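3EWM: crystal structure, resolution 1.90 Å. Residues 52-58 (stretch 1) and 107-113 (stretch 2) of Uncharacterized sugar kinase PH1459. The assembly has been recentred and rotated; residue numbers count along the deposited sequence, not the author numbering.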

# COMPACT_ATOMS: atom_id res chain seq x y z
N LEU A 52 9.66 -17.16 -11.58
CA LEU A 52 9.88 -15.99 -10.78
C LEU A 52 10.05 -16.38 -9.32
O LEU A 52 9.24 -17.11 -8.76
N ILE A 53 11.13 -15.90 -8.74
CA ILE A 53 11.37 -16.07 -7.33
C ILE A 53 11.08 -14.74 -6.67
O ILE A 53 11.71 -13.73 -6.98
N SER A 54 10.12 -14.76 -5.77
CA SER A 54 9.71 -13.57 -5.09
C SER A 54 8.95 -13.94 -3.83
O SER A 54 8.93 -15.11 -3.41
N LYS A 55 8.33 -12.94 -3.22
CA LYS A 55 7.63 -13.18 -1.98
C LYS A 55 6.47 -12.21 -1.94
O LYS A 55 6.65 -11.01 -2.21
N VAL A 56 5.29 -12.74 -1.66
CA VAL A 56 4.08 -11.91 -1.54
C VAL A 56 3.50 -12.14 -0.16
O VAL A 56 3.95 -13.02 0.58
N GLY A 57 2.49 -11.35 0.20
CA GLY A 57 1.79 -11.54 1.45
C GLY A 57 0.83 -12.69 1.27
O GLY A 57 0.34 -12.97 0.17
N ASN A 58 0.54 -13.36 2.38
CA ASN A 58 -0.59 -14.29 2.41
C ASN A 58 -1.87 -13.46 2.47
O ASN A 58 -2.50 -13.30 3.52
N VAL A 107 7.21 -4.54 2.96
CA VAL A 107 6.33 -5.44 2.27
C VAL A 107 7.07 -6.75 2.02
O VAL A 107 8.29 -6.83 2.23
N ALA A 108 6.33 -7.74 1.55
CA ALA A 108 6.78 -9.11 1.56
C ALA A 108 8.00 -9.35 0.68
O ALA A 108 8.90 -10.10 1.07
N TYR A 109 8.07 -8.68 -0.49
CA TYR A 109 9.16 -8.99 -1.43
C TYR A 109 10.51 -8.51 -0.93
O TYR A 109 11.55 -8.99 -1.41
N PHE A 110 10.49 -7.59 0.04
CA PHE A 110 11.69 -7.09 0.69
C PHE A 110 12.10 -7.94 1.90
O PHE A 110 13.15 -7.71 2.50
N ASN A 111 11.29 -8.96 2.20
CA ASN A 111 11.50 -9.83 3.35
C ASN A 111 11.96 -11.26 3.00
O ASN A 111 11.66 -12.22 3.72
N MSE A 112 12.70 -11.43 1.89
CA MSE A 112 13.17 -12.75 1.49
C MSE A 112 14.39 -13.16 2.28
O MSE A 112 15.32 -12.39 2.46
N THR A 113 14.37 -14.38 2.78
CA THR A 113 15.55 -14.94 3.43
C THR A 113 15.99 -16.12 2.59
O THR A 113 15.28 -16.55 1.66

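Packing of part of a strand, residues 52-57, against a short 3-10 segment and the loop that follows it in the uncharacterized sugar kinase PH1459. Residues that touch are at least 51 positions apart in sequence, and the two stretches bury 361 Å² between them, with Lys55 supplying the largest share. The backbones come closest at Lys55 and Tyr109, whose CA atoms are 4.5 Å apart, and at Val56 and Ala108, whose CA atoms are 5.0 Å apart.

Leu52 (chi1 t, chi2 p), already within the strand, is out of reach of the second stretch. Ile53 (chi1 m, chi2 t) sets its CA-to-CB bond sideways, and the end of its side chain leads away; its CG2 nevertheless lies 4.3 Å from SE of Met112, a loose apolar contact. Met112 is modelled as selenomethionine, and its m, t, m rotamer brings the end of a side chain that starts sideways nearer to the strand. The selenium therefore also reaches the backbone of the next residue, with SE of Met112 3.8 Å from CA of Ser54. The CA-to-CB bond of Ser54 (chi1 t) points sideways; OG of Ser54 approaches CB of Tyr109 at 3.9 Å, a van der Waals contact, while the hydroxyl finds its hydrogen bond elsewhere in the structure.

Lys55 is the centre of the interface. The CA-to-CB bond of Lys55 points toward the second stretch, and the side chain is fully extended, all four chi angles being t, so that its tip reaches Asn111. Near its base, CB of Lys55 packs 3.4 Å from the carbonyl O of Ala108 and 3.7 Å from CG of Met112; farther out, CG of Lys55 lies 4.5 Å from CB of Ala108. At the tip, NZ of Lys55 donates a hydrogen bond of 2.7 Å to the backbone O of Asn111, the one hydrogen bond between the stretches. The Asn111 side chain (chi1 t) stands nearby, with ND2 4.0 Å from NZ of Lys55, but ND2 is hydrogen-bonded elsewhere, as NZ is too. The Lys55 backbone fares less well: its O comes within 3.2 Å of N of Tyr109, but at an angle too poor for a hydrogen bond, and its N is buried without any partner in the model.

The CA-to-CB bond of Val56 (chi1 m) points away, so its backbone makes the contact: C of Val56 sits 3.3 Å from CB of Ala108, a close approach. The CA-to-CB bond of Ala108 points toward the strand, and CB of Ala108 also lies 3.6 Å from N of Gly57, which has no side chain of its own. Asn58 (chi1 t), in the loop after the strand, is out of reach.

Within the second stretch, backbone hydrogen bonds from Phe110 N to Val107 O (3.2 Å) and from Asn111 N to Ala108 O (2.9 Å) brace the turn. The CA-to-CB bond of Tyr109 (chi1 p) points sideways and its ring leads away from the strand, while that of Phe110 (chi1 m) points away, and the residue makes no contact.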

# COMPACT_ATOMS: atom_id res chain seq x y z
CB LEU A 52 8.72 -15.00 -10.95
CG LEU A 52 8.78 -13.74 -10.07
CD1 LEU A 52 9.97 -12.84 -10.46
CD2 LEU A 52 7.46 -13.00 -10.19
CB ILE A 53 12.81 -16.53 -7.05
CG1 ILE A 53 12.98 -17.97 -7.54
CG2 ILE A 53 13.16 -16.37 -5.53
CD1 ILE A 53 14.39 -18.26 -7.99
CB SER A 54 8.85 -12.68 -6.00
OG SER A 54 8.75 -11.40 -5.42
CB LYS A 55 8.56 -12.95 -0.78
CG LYS A 55 8.13 -13.70 0.48
CD LYS A 55 9.18 -13.59 1.56
CE LYS A 55 8.74 -14.27 2.84
NZ LYS A 55 9.81 -14.21 3.88
CB VAL A 56 3.03 -12.24 -2.64
CG1 VAL A 56 3.55 -11.86 -4.03
CG2 VAL A 56 2.65 -13.72 -2.61
CB ASN A 58 -0.47 -15.26 3.60
CG ASN A 58 -1.65 -16.22 3.68
OD1 ASN A 58 -2.36 -16.46 2.68
ND2 ASN A 58 -1.86 -16.80 4.87
CB VAL A 107 5.85 -4.84 0.92
CG1 VAL A 107 4.91 -3.63 1.15
CG2 VAL A 107 7.06 -4.45 0.05
CB ALA A 108 5.65 -10.03 1.15
CB TYR A 109 8.87 -8.51 -2.86
CG TYR A 109 8.83 -7.02 -3.03
CD1 TYR A 109 10.00 -6.26 -3.03
CD2 TYR A 109 7.61 -6.36 -3.20
CE1 TYR A 109 9.97 -4.89 -3.21
CE2 TYR A 109 7.57 -4.99 -3.34
CZ TYR A 109 8.75 -4.26 -3.34
OH TYR A 109 8.69 -2.89 -3.47
CB PHE A 110 11.51 -5.64 1.14
CG PHE A 110 11.75 -4.61 0.06
CD1 PHE A 110 12.88 -4.68 -0.75
CD2 PHE A 110 10.88 -3.53 -0.11
CE1 PHE A 110 13.13 -3.72 -1.72
CE2 PHE A 110 11.13 -2.54 -1.07
CZ PHE A 110 12.26 -2.64 -1.87
CB ASN A 111 10.19 -9.90 4.15
CG ASN A 111 10.40 -10.27 5.61
OD1 ASN A 111 11.43 -9.93 6.21
ND2 ASN A 111 9.41 -10.94 6.19
CB MSE A 112 13.48 -12.79 -0.00
CG MSE A 112 12.23 -12.89 -0.84
SE MSE A 112 12.66 -13.20 -2.71
CE MSE A 112 12.83 -11.37 -3.12
CB THR A 113 15.25 -15.38 4.89
OG1 THR A 113 14.18 -16.33 4.87
CG2 THR A 113 14.83 -14.18 5.75